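Local coordinates for protein catalase (Bacillus pumilus, PDB 4QOL) that breaks hydrogen peroxide down to water and oxygen at a heme and also shows peroxidase-like reactivity toward phenolic substrates, at residues R94-V98 against Y191-R195; F182-G186 against R225-M229. The contacts are given in a common frame with arbitrary orientation. Numbering follows the deposited sequence.

In the fold
Both contacts belong to the catalase core, and their centres lie 13 Å apart. Their segments interleave along the chain: 94-98, then 182-186, 191-195 and 225-229. The segments 182-186 and 191-195 share the loop between helix 175-181 and strand 196-197. Contact 1 is deep, about 9 Å from the centre of the chain, and packs this loop on the end of strand 88-96 beside the heme. Contact 2 is about 19 Å from that centre and sets the same loop against the connection from strand 211-220 to helix 229-236. Two salt bridges join them, Arg195 to Glu185 and Glu193 to Arg225. One connecting loop thus links the heme-side barrel strand to the more peripheral connection before helix 229-236.

Contact 1: R94-V98 against Y191-R195; sequences RFSTV and YAEMR. With HEM (protoporphyrin IX containing Fe), chain E.
Strand 88-96 of the catalase beta-barrel ends in segment 94-98, whose residues 94-96 are extended. Segment 191-195 is a loop, with an inverse gamma turn centred on Glu193. The backbones come nearest at Phe95 and Tyr191, whose CA atoms are 6.6 Å apart. No hydrogen bond crosses, and 220 Å² is buried in all.

The packing is reciprocal CH-pi: each CB sits over the other ring. Phe95 (chi1 m) and Tyr191 (chi1 m) both point toward the other segment. Phe95 CB lies over the face of the Tyr191 ring, 3.5 Å from its centroid. Tyr191 CB lies over the Phe95 ring, 4.2 Å from its centroid. The ring planes are 15° apart, but the centroids are 5.6 Å apart, so the rings barely overlap. Met194 extends (chi1 and chi2 t) to place CE 3.6 Å from Phe95 CD1. Phe114 meets the Phe95 ring edge-to-face.

The polar groups turn to other partners. Tyr191 OH bonds Glu106, and Ser96 OG bonds His57 ND1. Ser96 points away from the loop. Arg94, extended through chi3 (all t), donates from NH1 to heme O1D at 3.0 Å. Arg54, Arg347 and Gln344 also hydrogen-bond the heme.

The chemistry divides the strand: apolar packing holds the loop at Phe95, while Arg94 hydrogen-bonds a heme propionate.

Contact 2: F182-G186 against R225-M229; sequences FSDEG and RNLSM
Asp184 lies over the backbone of residues 226-228, with its CB 3.9 Å from Asn226 CB and its OD1 3.8 Å from Ser228 CA. It belongs to a short 3-10 segment, 184-186, entered through an ST turn: Glu185 N donates to Ser183 OG at 3.0 Å. The facing segment is extended up to Ser228, the N-cap of helix 229-236, which forms a capping box with Glu231. Nearest CA pairs are Glu185-Asn226 (5.3 Å) and Asp184-Ser228 (5.7 Å).

Asn226 (chi1 m) points toward the turn, with CB 3.2 Å from Asp184 O and ND2 3.6 Å from Glu185 CG. No direct hydrogen bond crosses. Water 1 joins Asp184 OD1 (2.8 Å) to Leu227 O (2.6 Å), water 2 Asp184 OD1 (2.6 Å) to Met229 N (3.1 Å), and water 3 Glu185 OE1 (2.9 Å) to Asn226 OD1 (3.1 Å).

Asp184 OD1 also bonds Asn443, and Glu185 pairs with Arg195. Between these segments the polar links run through water; backbone hydrogen bonds just beyond, such as Leu227 with Ile187, join the loops directly.

Contact 1: R94-V98 against Y191-R195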
loop_
_atom_site.group_PDB
_atom_site.type_symbol
_atom_site.label_atom_id
_atom_site.label_comp_id
_atom_site.label_asym_id
_atom_site.label_seq_id
_atom_site.Cartn_x
_atom_site.Cartn_y
_atom_site.Cartn_z
ATOM N N ARG A 94 -13.304 22.288 -0.063
ATOM C CA ARG A 94 -13.853 21.239 0.809
ATOM C C ARG A 94 -14.077 21.799 2.238
ATOM O O ARG A 94 -13.187 22.433 2.807
ATOM C CB ARG A 94 -12.953 20.017 0.883
ATOM C CG ARG A 94 -13.548 18.850 1.661
ATOM C CD ARG A 94 -12.720 17.563 1.451
ATOM N NE ARG A 94 -13.195 16.425 2.250
ATOM C CZ ARG A 94 -12.948 16.231 3.545
ATOM N NH1 ARG A 94 -12.308 17.088 4.264
ATOM N NH2 ARG A 94 -13.401 15.114 4.125
ATOM N N PHE A 95 -15.282 21.553 2.754
ATOM C CA PHE A 95 -15.690 21.898 4.137
ATOM C C PHE A 95 -15.698 20.649 4.902
ATOM O O PHE A 95 -15.976 19.559 4.313
ATOM C CB PHE A 95 -17.072 22.555 4.157
ATOM C CG PHE A 95 -17.147 23.861 3.363
ATOM C CD1 PHE A 95 -16.548 25.027 3.788
ATOM C CD2 PHE A 95 -17.862 23.883 2.164
ATOM C CE1 PHE A 95 -16.695 26.205 3.061
ATOM C CE2 PHE A 95 -18.000 25.054 1.430
ATOM C CZ PHE A 95 -17.412 26.196 1.860
ATOM N N SER A 96 -15.513 20.715 6.212
ATOM C CA SER A 96 -15.417 19.513 6.992
ATOM C C SER A 96 -15.662 19.804 8.477
ATOM O O SER A 96 -15.545 20.951 8.935
ATOM C CB SER A 96 -14.017 18.892 6.809
ATOM O OG SER A 96 -13.013 19.846 7.052
ATOM N N THR A 97 -15.959 18.749 9.250
ATOM C CA THR A 97 -15.681 18.747 10.683
ATOM C C THR A 97 -14.275 18.320 10.937
ATOM O O THR A 97 -13.461 18.295 9.994
ATOM C CB THR A 97 -16.713 17.824 11.437
ATOM O OG1 THR A 97 -16.571 16.486 11.020
ATOM C CG2 THR A 97 -18.206 18.297 11.170
ATOM N N VAL A 98 -13.898 17.999 12.163
ATOM C CA VAL A 98 -12.513 17.704 12.496
ATOM C C VAL A 98 -12.232 16.316 13.050
ATOM O O VAL A 98 -11.399 15.592 12.500
ATOM C CB VAL A 98 -11.886 18.749 13.459
ATOM C CG1 VAL A 98 -10.417 18.355 13.763
ATOM C CG2 VAL A 98 -12.008 20.121 12.859
ATOM N N TYR A 191 -22.479 24.634 6.390
ATOM C CA TYR A 191 -21.221 25.111 5.857
ATOM C C TYR A 191 -21.334 26.459 5.146
ATOM O O TYR A 191 -20.348 27.138 4.997
ATOM C CB TYR A 191 -20.641 24.077 4.874
ATOM C CG TYR A 191 -20.262 22.732 5.455
ATOM C CD1 TYR A 191 -19.532 22.632 6.640
ATOM C CD2 TYR A 191 -20.628 21.554 4.814
ATOM C CE1 TYR A 191 -19.152 21.394 7.151
ATOM C CE2 TYR A 191 -20.273 20.323 5.291
ATOM C CZ TYR A 191 -19.547 20.220 6.483
ATOM O OH TYR A 191 -19.211 18.987 6.958
ATOM N N ALA A 192 -22.553 26.855 4.735
ATOM C CA ALA A 192 -22.754 28.132 4.001
ATOM C C ALA A 192 -22.843 29.336 4.936
ATOM O O ALA A 192 -22.313 30.405 4.661
ATOM C CB ALA A 192 -24.014 28.062 3.150
ATOM N N GLU A 193 -23.432 29.141 6.102
ATOM C CA GLU A 193 -23.677 30.269 7.042
ATOM C C GLU A 193 -22.599 30.283 8.115
ATOM O O GLU A 193 -22.850 30.128 9.319
ATOM C CB GLU A 193 -25.083 30.110 7.652
ATOM C CG GLU A 193 -26.208 30.234 6.628
ATOM C CD GLU A 193 -27.588 30.035 7.239
ATOM O OE1 GLU A 193 -28.218 28.964 7.025
ATOM O OE2 GLU A 193 -28.051 30.952 7.924
ATOM N N MET A 194 -21.351 30.389 7.650
ATOM C CA MET A 194 -20.179 30.067 8.437
ATOM C C MET A 194 -19.028 30.967 8.024
ATOM O O MET A 194 -18.893 31.283 6.842
ATOM C CB MET A 194 -19.805 28.611 8.127
ATOM C CG MET A 194 -18.684 28.055 8.908
ATOM S SD MET A 194 -18.367 26.295 8.518
ATOM C CE MET A 194 -17.439 26.373 6.987
ATOM N N ARG A 195 -18.241 31.367 9.017
ATOM C CA ARG A 195 -17.022 32.139 8.849
ATOM C C ARG A 195 -15.923 31.287 8.203
ATOM O O ARG A 195 -16.005 30.054 8.238
ATOM C CB ARG A 195 -16.559 32.533 10.245
ATOM C CG ARG A 195 -15.492 33.558 10.350
ATOM C CD ARG A 195 -15.033 33.705 11.793
ATOM N NE ARG A 195 -16.132 33.908 12.756
ATOM C CZ ARG A 195 -16.543 35.085 13.238
ATOM N NH1 ARG A 195 -15.953 36.209 12.893
ATOM N NH2 ARG A 195 -17.550 35.134 14.108
HETATM C CHA HEM E . -6.669 18.165 7.210
HETATM C CHB HEM E . -2.555 18.005 9.776
HETATM C CHC HEM E . -3.716 22.425 11.754
HETATM C CHD HEM E . -7.382 22.737 8.600
HETATM C C1A HEM E . -5.475 17.733 7.767
HETATM C C2A HEM E . -4.849 16.470 7.518
HETATM C C3A HEM E . -3.694 16.430 8.237
HETATM C C4A HEM E . -3.601 17.656 8.921
HETATM C CMA HEM E . -2.594 15.412 8.311
HETATM C CAA HEM E . -5.384 15.433 6.583
HETATM C CBA HEM E . -5.182 16.004 5.163
HETATM C CGA HEM E . -5.497 15.008 4.111
HETATM O O1A HEM E . -5.619 15.417 2.938
HETATM O O2A HEM E . -5.533 13.782 4.362
HETATM C C1B HEM E . -2.576 19.208 10.535
HETATM C C2B HEM E . -1.535 19.537 11.460
HETATM C C3B HEM E . -1.844 20.743 12.032
HETATM C C4B HEM E . -3.089 21.211 11.404
HETATM C CMB HEM E . -0.324 18.678 11.724
HETATM C CAB HEM E . -1.093 21.532 13.010
HETATM C CBB HEM E . 0.188 21.234 13.241
HETATM C C1C HEM E . -4.824 22.896 11.049
HETATM C C2C HEM E . -5.231 24.211 11.060
HETATM C C3C HEM E . -6.277 24.291 10.193
HETATM C C4C HEM E . -6.470 23.032 9.577
HETATM C CMC HEM E . -4.656 25.276 11.968
HETATM C CAC HEM E . -6.943 25.488 9.805
HETATM C CBC HEM E . -6.261 26.617 9.887
HETATM C C1D HEM E . -7.444 21.477 7.987
HETATM C C2D HEM E . -8.484 21.160 7.008
HETATM C C3D HEM E . -8.328 19.888 6.628
HETATM C C4D HEM E . -7.163 19.428 7.378
HETATM C CMD HEM E . -9.529 22.148 6.580
HETATM C CAD HEM E . -9.141 19.109 5.625
HETATM C CBD HEM E . -8.604 19.509 4.232
HETATM C CGD HEM E . -9.464 18.740 3.273
HETATM O O1D HEM E . -10.555 19.223 2.993
HETATM O O2D HEM E . -9.087 17.646 2.771
HETATM N NA HEM E . -4.673 18.489 8.626
HETATM N NB HEM E . -3.448 20.234 10.554
HETATM N NC HEM E . -5.527 22.196 10.094
HETATM N ND HEM E . -6.664 20.420 8.188
HETATM FE FE HEM E . -5.122 20.336 9.327
#

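Contact 2: F182-G186 against R225-M229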
loop_
_atom_site.group_PDB
_atom_site.type_symbol
_atom_site.label_atom_id
_atom_site.label_comp_id
_atom_site.label_asym_id
_atom_site.label_seq_id
_atom_site.Cartn_x
_atom_site.Cartn_y
_atom_site.Cartn_z
ATOM N N PHE A 182 -16.452 26.979 22.517
ATOM C CA PHE A 182 -17.614 26.658 23.364
ATOM C C PHE A 182 -18.644 27.779 23.370
ATOM O O PHE A 182 -19.640 27.674 24.065
ATOM C CB PHE A 182 -17.159 26.228 24.759
ATOM C CG PHE A 182 -16.638 24.859 24.793
ATOM C CD1 PHE A 182 -17.495 23.799 24.992
ATOM C CD2 PHE A 182 -15.313 24.587 24.545
ATOM C CE1 PHE A 182 -17.036 22.504 24.971
ATOM C CE2 PHE A 182 -14.842 23.266 24.559
ATOM C CZ PHE A 182 -15.694 22.236 24.807
ATOM N N SER A 183 -18.441 28.815 22.543
ATOM C CA SER A 183 -19.608 29.646 22.074
ATOM C C SER A 183 -20.464 28.820 21.167
ATOM O O SER A 183 -20.107 27.670 20.829
ATOM C CB SER A 183 -19.184 30.919 21.350
ATOM O OG SER A 183 -18.765 30.682 20.007
ATOM N N ASP A 184 -21.619 29.317 20.776
ATOM C CA ASP A 184 -22.410 28.480 19.895
ATOM C C ASP A 184 -21.751 28.383 18.507
ATOM O O ASP A 184 -22.176 27.573 17.657
ATOM C CB ASP A 184 -23.859 28.957 19.786
ATOM C CG ASP A 184 -24.704 28.647 21.078
ATOM O OD1 ASP A 184 -24.410 27.693 21.850
ATOM O OD2 ASP A 184 -25.728 29.346 21.226
ATOM N N GLU A 185 -20.730 29.183 18.251
ATOM C CA GLU A 185 -20.061 29.060 16.936
ATOM C C GLU A 185 -19.264 27.733 16.837
ATOM O O GLU A 185 -18.854 27.355 15.735
ATOM C CB GLU A 185 -19.135 30.266 16.633
ATOM C CG GLU A 185 -18.833 30.379 15.153
ATOM C CD GLU A 185 -18.073 31.659 14.791
ATOM O OE1 GLU A 185 -18.069 32.628 15.571
ATOM O OE2 GLU A 185 -17.541 31.712 13.686
ATOM N N GLY A 186 -19.134 26.991 17.950
ATOM C CA GLY A 186 -18.657 25.636 17.890
ATOM C C GLY A 186 -19.537 24.640 17.136
ATOM O O GLY A 186 -19.049 23.584 16.743
ATOM N N ARG A 225 -24.466 31.848 11.071
ATOM C CA ARG A 225 -25.507 31.299 11.963
ATOM C C ARG A 225 -25.103 30.039 12.625
ATOM O O ARG A 225 -24.428 29.208 12.002
ATOM C CB ARG A 225 -26.798 31.011 11.190
ATOM C CG ARG A 225 -27.968 30.692 12.073
ATOM C CD ARG A 225 -29.284 30.723 11.300
ATOM N NE ARG A 225 -29.345 29.782 10.182
ATOM C CZ ARG A 225 -29.777 28.515 10.240
ATOM N NH1 ARG A 225 -30.167 27.947 11.377
ATOM N NH2 ARG A 225 -29.755 27.774 9.149
ATOM N N ASN A 226 -25.428 29.907 13.903
ATOM C CA ASN A 226 -24.920 28.886 14.765
ATOM C C ASN A 226 -26.100 28.083 15.371
ATOM O O ASN A 226 -27.263 28.508 15.325
ATOM C CB ASN A 226 -24.078 29.450 15.891
ATOM C CG ASN A 226 -22.933 30.301 15.407
ATOM O OD1 ASN A 226 -22.713 31.437 15.898
ATOM N ND2 ASN A 226 -22.278 29.834 14.386
ATOM N N LEU A 227 -25.765 26.945 15.974
ATOM C CA LEU A 227 -26.734 26.106 16.680
ATOM C C LEU A 227 -26.415 25.999 18.157
ATOM O O LEU A 227 -25.263 25.741 18.550
ATOM C CB LEU A 227 -26.798 24.667 16.117
ATOM C CG LEU A 227 -26.970 24.544 14.602
ATOM C CD1 LEU A 227 -26.880 23.106 14.133
ATOM C CD2 LEU A 227 -28.282 25.157 14.155
ATOM N N SER A 228 -27.472 26.154 18.989
ATOM C CA SER A 228 -27.357 25.777 20.405
ATOM C C SER A 228 -27.212 24.265 20.532
ATOM O O SER A 228 -27.480 23.534 19.589
ATOM C CB SER A 228 -28.599 26.242 21.187
ATOM O OG SER A 228 -29.734 25.476 20.751
ATOM N N MET A 229 -26.820 23.786 21.708
ATOM C CA MET A 229 -26.778 22.356 21.918
ATOM C C MET A 229 -28.105 21.719 21.587
ATOM O O MET A 229 -28.145 20.636 21.001
ATOM C CB MET A 229 -26.309 21.999 23.324
ATOM C CG MET A 229 -24.869 22.410 23.615
ATOM S SD MET A 229 -24.270 21.929 25.256
ATOM C CE MET A 229 -24.621 20.201 25.356
HETATM O O HOH W 1 -23.566 25.346 20.516
HETATM O O HOH W 2 -25.915 26.203 23.371
HETATM O O HOH W 3 -20.649 33.697 16.190
#